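Local coordinates for EXOU (PDB 4AKX), which is a type III secretion toxin of Pseudomonas aeruginosa, a cytotoxic phospholipase of the patatin-like family that forms a complex with the chaperone SpcU, at residues L77-L82 with N342-L347; A95-E100 with R430-V435; N256-A261 with I322-P327. One frame throughout, in Å; residues are numbered along the deposited sequence.

Interaction 1: L77-L82 with N342-L347; sequences LTSLVL and NDNLIL
Three backbone hydrogen bonds join strand 77-82 to strand 343-347 as parallel neighbours in the mixed sheet of the patatin-like phospholipase fold. The amide of Leu345 donates to the Ser79 carbonyl, N to O 3.0 Å and nearly straight at 172°. In return Val81 N binds Leu345 O at 3.0 Å, so Leu345 is held through both its N-H and its C=O. Both acceptors are met in the carbonyl plane, whereas the third bond, Leu347 N to Val81 O at 3.1 Å, enters almost along the C=O axis.

On the face carrying the leucines, Leu80, with CG anti to its backbone N (chi1 -167°), brings CD1 4.1 Å from Leu345 CB. Leu82 and Leu347 run alongside each other in the same direction, with CD1 to CD1 3.5 Å. The reverse face pairs Val81 CG1 with Ile346 CG2 at 4.1 Å.

Further out, helix 423-441 covers Leu345 and Leu347 through Val435, and Leu80 and Leu82 continue the backbone bonding to strand 110-114, on the side of strand 77-82 away from 343-347. The buried carboxylate of Asp343 forms salt bridges with Arg442, Arg340 and Arg74, an arrangement that would favour its ionised form. At this end Leu77 extends forward along the chain and toward the neighbouring strand, its CD2 resting 3.6 Å from Asp343 O.

Interaction 2: A95-E100 with R430-V435; sequences AMLALE and RLQERV
Gln432 reaches across from helix 423-441 and sets its amide group against the backbone of helix 93-102. Its CG stands anti to the backbone N (chi1 176°), and the chain then bends at chi2 (76°), which carries the tip towards the other helix although the CB starts out obliquely. The terminal amide lies over Ala98 and beside Leu97, whose side chain crosses that of Gln432 at about a right angle. As modelled, Gln432 NE2 is 3.4 Å from Ala98 CB, but which end of the amide is nitrogen and which is oxygen is uncertain at this resolution. Ala98 and Gln432 are the pair whose CA atoms lie nearest across the two segments, 4.9 Å apart.

Beside this polar arm the contact is apolar. Leu431 also has CG anti to its backbone N, and its CD2 branch comes alongside Ala95, 3.8 Å from Ala95 CB. Val435, one turn further on, has its CB directed toward the facing helix and divides its two methyls: CG1 meets Ala98 CB at 3.8 Å, and CG2 meets Ala95 CB at 4.1 Å. Two alanines, one turn apart, thus present small methyl surfaces to a valine that straddles them.

The local axes come within 7.8 Å and cross at -40°, a close approach consistent with alanines at the interface. In the patatin-like alpha/beta fold both helices lie over the same side of the central sheet, where Leu347 of strand 343-348 touches Ala95, Leu431 and Val435 and so fills the base of the interhelical groove. On the other side of helix 93-102, Met96, present as selenomethionine, packs on Phe133 of helix 130-137.

Interaction 3: N256-A261 with I322-P327; sequences NITGTA and INVPVP
This is a small van der Waals contact between a strand and a loop, with no hydrogen bond across it, made where residues 322-327 pass over one face of strand 254-263 in the mixed sheet of the patatin-like domain. The two segments bury 181 Å² in all, and their nearest CA atoms, those of Thr260 and Val324, are 6.1 Å apart, too wide a spacing for a paired strand.

Val324 carries most of the contact. Its CB points toward the strand and its two methyls diverge, CG1 anti to the backbone N (chi1 -171°) and CG2 anti to the carbonyl carbon. CG1 approaches the Thr258 hydroxyl, 3.9 Å from Thr258 OG1, with the two side chains crossing obliquely. CG2 instead lies over the backbone between the threonines, where it meets the main chain 4.0 Å from Gly259 CA.

Thr258 and Thr260 flank that position, both with CB directed toward the loop but with different rotations. In Thr258 the hydroxyl occupies the crowded position between N and the carbonyl carbon (chi1 53°); in Thr260 the methyl does so, while OG1 is anti to the backbone N (chi1 168°).

The surroundings extend the same cluster. Val324 also touches Leu269 of strand 266-273 and Ser114 of strand 110-114, the second residue of a GxSxG sequence that fits a nucleophile elbow, as in patatin-like enzymes. The side chains of Thr260 and Val324 pass one another, oppositely directed, and the Thr260 CG2 methyl lies 4.0 Å from Val324 CG2.

Interactions 1 and 3 both reach the mixed sheet, with centres about 15 Å apart; strand 110-114 lies between strands 254-263 and 77-82. Interaction 2 covers the sheet from the leucine face of interaction 1, centre to centre about 13 Å, and the two touch where Leu80 CD2 meets Leu99 CD1 at 3.8 Å. Interaction 3 touches interaction 1 from the reverse face, through Val326 and Ile346, but is separated from interaction 2 by about 12 Å between nearest atoms. Along the chain the segments of interactions 1 and 2 alternate, and both of interaction 3 fall between Glu100 and Asn342. Sequence-distant parts thereby close one layered alpha/beta core.

Interaction 1: L77-L82 with N342-L347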
loop_
_atom_site.group_PDB
_atom_site.type_symbol
_atom_site.label_atom_id
_atom_site.label_comp_id
_atom_site.label_asym_id
_atom_site.label_seq_id
_atom_site.Cartn_x
_atom_site.Cartn_y
_atom_site.Cartn_z
ATOM N N LEU B 77 37.909 -11.916 24.302
ATOM C CA LEU B 77 36.813 -12.097 25.252
ATOM C C LEU B 77 36.984 -11.192 26.503
ATOM O O LEU B 77 37.880 -11.405 27.350
ATOM C CB LEU B 77 36.653 -13.578 25.640
ATOM C CG LEU B 77 35.519 -14.374 24.995
ATOM C CD1 LEU B 77 35.336 -15.664 25.768
ATOM C CD2 LEU B 77 34.207 -13.604 24.983
ATOM N N THR B 78 36.150 -10.167 26.596
ATOM C CA THR B 78 36.270 -9.262 27.700
ATOM C C THR B 78 34.969 -9.111 28.447
ATOM O O THR B 78 34.855 -8.248 29.316
ATOM C CB THR B 78 36.711 -7.875 27.236
ATOM O OG1 THR B 78 35.737 -7.370 26.314
ATOM C CG2 THR B 78 38.109 -7.925 26.573
ATOM N N SER B 79 33.979 -9.933 28.105
ATOM C CA SER B 79 32.626 -9.748 28.643
ATOM C C SER B 79 31.735 -10.967 28.695
ATOM O O SER B 79 31.741 -11.808 27.795
ATOM C CB SER B 79 31.888 -8.589 27.956
ATOM O OG SER B 79 32.035 -7.390 28.708
ATOM N N LEU B 80 30.930 -11.009 29.755
ATOM C CA LEU B 80 30.114 -12.162 30.107
ATOM C C LEU B 80 28.695 -11.691 30.373
ATOM O O LEU B 80 28.451 -10.957 31.343
ATOM C CB LEU B 80 30.681 -12.847 31.356
ATOM C CG LEU B 80 30.175 -14.241 31.751
ATOM C CD1 LEU B 80 29.722 -15.080 30.563
ATOM C CD2 LEU B 80 31.248 -14.971 32.536
ATOM N N VAL B 81 27.771 -12.089 29.495
ATOM C CA VAL B 81 26.384 -11.660 29.594
ATOM C C VAL B 81 25.551 -12.850 30.008
ATOM O O VAL B 81 25.490 -13.843 29.294
ATOM C CB VAL B 81 25.853 -11.084 28.256
ATOM C CG1 VAL B 81 24.373 -10.737 28.357
ATOM C CG2 VAL B 81 26.650 -9.854 27.841
ATOM N N LEU B 82 24.899 -12.734 31.161
ATOM C CA LEU B 82 24.172 -13.849 31.769
ATOM C C LEU B 82 22.683 -13.568 31.762
ATOM O O LEU B 82 22.224 -12.610 32.398
ATOM C CB LEU B 82 24.643 -14.039 33.207
ATOM C CG LEU B 82 25.086 -15.429 33.644
ATOM C CD1 LEU B 82 25.613 -16.206 32.455
ATOM C CD2 LEU B 82 26.172 -15.288 34.701
ATOM N N ASN B 342 35.752 -5.979 21.315
ATOM C CA ASN B 342 35.688 -7.131 22.190
ATOM C C ASN B 342 34.559 -8.056 21.799
ATOM O O ASN B 342 33.798 -7.767 20.892
ATOM C CB ASN B 342 35.509 -6.681 23.636
ATOM C CG ASN B 342 34.201 -5.994 23.849
ATOM O OD1 ASN B 342 33.155 -6.636 23.857
ATOM N ND2 ASN B 342 34.237 -4.674 23.976
ATOM N N ASP B 343 34.462 -9.171 22.502
ATOM C CA ASP B 343 33.497 -10.201 22.202
ATOM C C ASP B 343 32.705 -10.456 23.453
ATOM O O ASP B 343 33.155 -10.154 24.561
ATOM C CB ASP B 343 34.217 -11.488 21.811
ATOM C CG ASP B 343 34.245 -11.716 20.318
ATOM O OD1 ASP B 343 34.256 -10.719 19.568
ATOM O OD2 ASP B 343 34.245 -12.897 19.893
ATOM N N ASN B 344 31.541 -11.055 23.276
ATOM C CA ASN B 344 30.720 -11.471 24.387
ATOM C C ASN B 344 30.500 -12.954 24.407
ATOM O O ASN B 344 30.274 -13.572 23.370
ATOM C CB ASN B 344 29.387 -10.772 24.319
ATOM C CG ASN B 344 29.506 -9.321 24.633
ATOM O OD1 ASN B 344 29.781 -8.959 25.768
ATOM N ND2 ASN B 344 29.342 -8.475 23.626
ATOM N N LEU B 345 30.576 -13.535 25.594
ATOM C CA LEU B 345 30.065 -14.882 25.795
ATOM C C LEU B 345 28.685 -14.745 26.389
ATOM O O LEU B 345 28.534 -14.225 27.505
ATOM C CB LEU B 345 30.975 -15.685 26.730
ATOM C CG LEU B 345 30.705 -17.191 26.827
ATOM C CD1 LEU B 345 30.330 -17.814 25.495
ATOM C CD2 LEU B 345 31.909 -17.896 27.426
ATOM N N ILE B 346 27.677 -15.142 25.627
ATOM C CA ILE B 346 26.325 -14.913 26.047
ATOM C C ILE B 346 25.718 -16.247 26.378
ATOM O O ILE B 346 25.563 -17.087 25.496
ATOM C CB ILE B 346 25.501 -14.228 24.952
ATOM C CG1 ILE B 346 26.284 -13.060 24.339
ATOM C CG2 ILE B 346 24.192 -13.717 25.522
ATOM C CD1 ILE B 346 26.072 -12.870 22.843
ATOM N N LEU B 347 25.396 -16.449 27.656
ATOM C CA LEU B 347 24.731 -17.674 28.129
ATOM C C LEU B 347 23.216 -17.487 28.305
ATOM O O LEU B 347 22.767 -16.621 29.076
ATOM C CB LEU B 347 25.378 -18.172 29.426
ATOM C CG LEU B 347 26.848 -18.567 29.290
ATOM C CD1 LEU B 347 27.559 -18.485 30.616
ATOM C CD2 LEU B 347 26.990 -19.957 28.693
#

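Interaction 2: A95-E100 with R430-V435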
loop_
_atom_site.group_PDB
_atom_site.type_symbol
_atom_site.label_atom_id
_atom_site.label_comp_id
_atom_site.label_asym_id
_atom_site.label_seq_id
_atom_site.Cartn_x
_atom_site.Cartn_y
_atom_site.Cartn_z
ATOM N N ALA B 95 30.069 -23.419 33.158
ATOM C CA ALA B 95 30.828 -22.408 32.430
ATOM C C ALA B 95 32.012 -21.884 33.234
ATOM O O ALA B 95 33.112 -21.733 32.700
ATOM C CB ALA B 95 29.920 -21.257 32.024
HETATM N N MSE B 96 31.786 -21.608 34.516
HETATM C CA MSE B 96 32.781 -20.913 35.323
HETATM C C MSE B 96 34.036 -21.725 35.326
HETATM O O MSE B 96 35.134 -21.191 35.161
HETATM C CB MSE B 96 32.273 -20.666 36.741
HETATM C CG MSE B 96 30.971 -19.847 36.805
HETATM SE SE MSE B 96 30.773 -18.477 35.381
HETATM C CE MSE B 96 28.805 -18.497 35.196
ATOM N N LEU B 97 33.872 -23.035 35.469
ATOM C CA LEU B 97 34.980 -23.982 35.365
ATOM C C LEU B 97 35.604 -23.974 33.969
ATOM O O LEU B 97 36.798 -23.719 33.828
ATOM C CB LEU B 97 34.516 -25.392 35.731
ATOM C CG LEU B 97 34.155 -25.638 37.195
ATOM C CD1 LEU B 97 33.158 -26.781 37.305
ATOM C CD2 LEU B 97 35.412 -25.924 38.004
ATOM N N ALA B 98 34.784 -24.234 32.946
ATOM C CA ALA B 98 35.207 -24.111 31.542
ATOM C C ALA B 98 36.060 -22.858 31.244
ATOM O O ALA B 98 36.957 -22.904 30.400
ATOM C CB ALA B 98 34.002 -24.171 30.615
ATOM N N LEU B 99 35.794 -21.761 31.954
ATOM C CA LEU B 99 36.537 -20.519 31.754
ATOM C C LEU B 99 37.942 -20.559 32.345
ATOM O O LEU B 99 38.915 -20.278 31.645
ATOM C CB LEU B 99 35.753 -19.307 32.276
ATOM C CG LEU B 99 34.663 -18.760 31.323
ATOM C CD1 LEU B 99 33.652 -17.900 32.071
ATOM C CD2 LEU B 99 35.230 -18.018 30.112
ATOM N N GLU B 100 38.053 -20.902 33.626
ATOM C CA GLU B 100 39.373 -21.043 34.241
ATOM C C GLU B 100 40.111 -22.285 33.736
ATOM O O GLU B 100 41.343 -22.318 33.739
ATOM C CB GLU B 100 39.291 -21.047 35.776
ATOM C CG GLU B 100 39.166 -19.662 36.428
ATOM C CD GLU B 100 40.505 -18.983 36.758
ATOM O OE1 GLU B 100 41.431 -19.659 37.270
ATOM O OE2 GLU B 100 40.615 -17.750 36.541
ATOM N N ARG B 430 27.406 -30.754 31.072
ATOM C CA ARG B 430 26.901 -30.340 29.758
ATOM C C ARG B 430 27.401 -28.937 29.390
ATOM O O ARG B 430 27.882 -28.713 28.277
ATOM C CB ARG B 430 25.366 -30.387 29.725
ATOM C CG ARG B 430 24.770 -31.793 29.784
ATOM C CD ARG B 430 23.261 -31.758 30.034
ATOM N NE ARG B 430 22.475 -31.772 28.793
ATOM C CZ ARG B 430 21.639 -32.749 28.425
ATOM N NH1 ARG B 430 21.444 -33.813 29.197
ATOM N NH2 ARG B 430 20.981 -32.655 27.277
ATOM N N LEU B 431 27.305 -28.010 30.345
ATOM C CA LEU B 431 27.767 -26.637 30.158
ATOM C C LEU B 431 29.274 -26.573 30.018
ATOM O O LEU B 431 29.791 -26.064 29.032
ATOM C CB LEU B 431 27.332 -25.751 31.319
ATOM C CG LEU B 431 27.417 -24.258 30.996
ATOM C CD1 LEU B 431 26.775 -23.986 29.641
ATOM C CD2 LEU B 431 26.760 -23.421 32.085
ATOM N N GLN B 432 29.980 -27.074 31.019
ATOM C CA GLN B 432 31.411 -27.219 30.920
ATOM C C GLN B 432 31.803 -27.547 29.481
ATOM O O GLN B 432 32.626 -26.850 28.894
ATOM C CB GLN B 432 31.885 -28.312 31.877
ATOM C CG GLN B 432 33.369 -28.631 31.817
ATOM C CD GLN B 432 34.209 -27.588 32.510
ATOM O OE1 GLN B 432 33.935 -27.223 33.646
ATOM N NE2 GLN B 432 35.236 -27.096 31.824
ATOM N N GLU B 433 31.167 -28.574 28.902
ATOM C CA GLU B 433 31.608 -29.164 27.624
ATOM C C GLU B 433 31.266 -28.316 26.397
ATOM O O GLU B 433 32.099 -28.168 25.508
ATOM C CB GLU B 433 31.108 -30.620 27.466
ATOM C CG GLU B 433 31.803 -31.441 26.372
ATOM C CD GLU B 433 31.673 -32.964 26.556
ATOM O OE1 GLU B 433 31.626 -33.430 27.720
ATOM O OE2 GLU B 433 31.650 -33.709 25.532
ATOM N N ARG B 434 30.064 -27.747 26.349
ATOM C CA ARG B 434 29.714 -26.824 25.248
ATOM C C ARG B 434 30.546 -25.537 25.287
ATOM O O ARG B 434 31.074 -25.096 24.268
ATOM C CB ARG B 434 28.222 -26.459 25.250
ATOM C CG ARG B 434 27.263 -27.624 25.232
ATOM C CD ARG B 434 27.746 -28.743 24.338
ATOM N NE ARG B 434 27.070 -29.990 24.692
ATOM C CZ ARG B 434 27.060 -31.089 23.939
ATOM N NH1 ARG B 434 27.699 -31.113 22.771
ATOM N NH2 ARG B 434 26.397 -32.166 24.347
ATOM N N VAL B 435 30.630 -24.936 26.472
ATOM C CA VAL B 435 31.457 -23.751 26.712
ATOM C C VAL B 435 32.935 -24.109 26.589
ATOM O O VAL B 435 33.805 -23.284 26.813
ATOM C CB VAL B 435 31.187 -23.167 28.112
ATOM C CG1 VAL B 435 31.946 -21.876 28.312
ATOM C CG2 VAL B 435 29.708 -22.919 28.303
#

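Interaction 3: N256-A261 with I322-P327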
loop_
_atom_site.group_PDB
_atom_site.type_symbol
_atom_site.label_atom_id
_atom_site.label_comp_id
_atom_site.label_asym_id
_atom_site.label_seq_id
_atom_site.Cartn_x
_atom_site.Cartn_y
_atom_site.Cartn_z
ATOM N N ASN B 256 27.079 -5.282 35.659
ATOM C CA ASN B 256 25.910 -4.657 35.087
ATOM C C ASN B 256 24.770 -5.613 35.324
ATOM O O ASN B 256 24.783 -6.743 34.820
ATOM C CB ASN B 256 26.065 -4.432 33.569
ATOM C CG ASN B 256 27.313 -3.619 33.199
ATOM O OD1 ASN B 256 27.226 -2.414 32.891
ATOM N ND2 ASN B 256 28.478 -4.289 33.171
ATOM N N ILE B 257 23.785 -5.178 36.104
ATOM C CA ILE B 257 22.587 -5.975 36.285
ATOM C C ILE B 257 21.409 -5.262 35.669
ATOM O O ILE B 257 21.059 -4.151 36.079
ATOM C CB ILE B 257 22.294 -6.268 37.767
ATOM C CG1 ILE B 257 23.504 -6.899 38.444
ATOM C CG2 ILE B 257 21.109 -7.213 37.897
ATOM C CD1 ILE B 257 23.268 -7.222 39.899
ATOM N N THR B 258 20.816 -5.893 34.661
ATOM C CA THR B 258 19.649 -5.319 33.990
ATOM C C THR B 258 18.394 -6.021 34.499
ATOM O O THR B 258 18.485 -7.127 35.051
ATOM C CB THR B 258 19.749 -5.339 32.415
ATOM O OG1 THR B 258 20.051 -6.653 31.932
ATOM C CG2 THR B 258 20.833 -4.391 31.916
ATOM N N GLY B 259 17.244 -5.354 34.365
ATOM C CA GLY B 259 15.959 -5.908 34.783
ATOM C C GLY B 259 14.822 -5.123 34.166
ATOM O O GLY B 259 14.981 -3.952 33.854
ATOM N N THR B 260 13.666 -5.760 33.999
ATOM C CA THR B 260 12.543 -5.142 33.295
ATOM C C THR B 260 11.271 -5.108 34.148
ATOM O O THR B 260 10.602 -6.128 34.295
ATOM C CB THR B 260 12.237 -5.893 31.983
ATOM O OG1 THR B 260 10.974 -5.458 31.461
ATOM C CG2 THR B 260 12.190 -7.406 32.226
ATOM N N ALA B 261 10.924 -3.945 34.695
ATOM C CA ALA B 261 9.766 -3.855 35.599
ATOM C C ALA B 261 8.534 -3.394 34.867
ATOM O O ALA B 261 8.572 -2.376 34.183
ATOM C CB ALA B 261 10.057 -2.926 36.774
ATOM N N ILE B 322 9.651 -11.951 30.680
ATOM C CA ILE B 322 10.689 -11.951 31.729
ATOM C C ILE B 322 12.069 -11.677 31.130
ATOM O O ILE B 322 12.994 -11.234 31.823
ATOM C CB ILE B 322 10.703 -13.265 32.568
ATOM C CG1 ILE B 322 11.734 -13.160 33.710
ATOM C CG2 ILE B 322 10.937 -14.487 31.679
ATOM C CD1 ILE B 322 11.891 -14.407 34.560
ATOM N N ASN B 323 12.188 -11.924 29.831
ATOM C CA ASN B 323 13.404 -11.616 29.120
ATOM C C ASN B 323 13.615 -10.124 28.920
ATOM O O ASN B 323 12.769 -9.427 28.349
ATOM C CB ASN B 323 13.447 -12.344 27.778
ATOM C CG ASN B 323 14.142 -13.689 27.870
ATOM O OD1 ASN B 323 14.401 -14.194 28.969
ATOM N ND2 ASN B 323 14.458 -14.275 26.712
ATOM N N VAL B 324 14.730 -9.638 29.456
ATOM C CA VAL B 324 15.373 -8.441 28.951
ATOM C C VAL B 324 15.988 -8.850 27.618
ATOM O O VAL B 324 16.894 -9.682 27.587
ATOM C CB VAL B 324 16.509 -7.990 29.898
ATOM C CG1 VAL B 324 17.043 -6.625 29.507
ATOM C CG2 VAL B 324 16.032 -7.984 31.343
ATOM N N PRO B 325 15.481 -8.300 26.506
ATOM C CA PRO B 325 16.058 -8.659 25.196
ATOM C C PRO B 325 17.602 -8.586 25.202
ATOM O O PRO B 325 18.181 -7.600 25.673
ATOM C CB PRO B 325 15.472 -7.602 24.259
ATOM C CG PRO B 325 14.230 -7.131 24.943
ATOM C CD PRO B 325 14.497 -7.211 26.410
ATOM N N VAL B 326 18.267 -9.616 24.696
ATOM C CA VAL B 326 19.728 -9.698 24.830
ATOM C C VAL B 326 20.450 -8.353 24.637
ATOM O O VAL B 326 21.233 -7.941 25.496
ATOM C CB VAL B 326 20.363 -10.702 23.855
ATOM C CG1 VAL B 326 21.733 -11.109 24.373
ATOM C CG2 VAL B 326 19.467 -11.917 23.637
ATOM N N PRO B 327 20.198 -7.673 23.493
ATOM C CA PRO B 327 21.003 -6.504 23.096
ATOM C C PRO B 327 20.848 -5.267 23.998
ATOM O O PRO B 327 21.590 -4.293 23.826
ATOM C CB PRO B 327 20.496 -6.203 21.685
ATOM C CG PRO B 327 19.093 -6.721 21.674
ATOM C CD PRO B 327 19.136 -7.963 22.506
#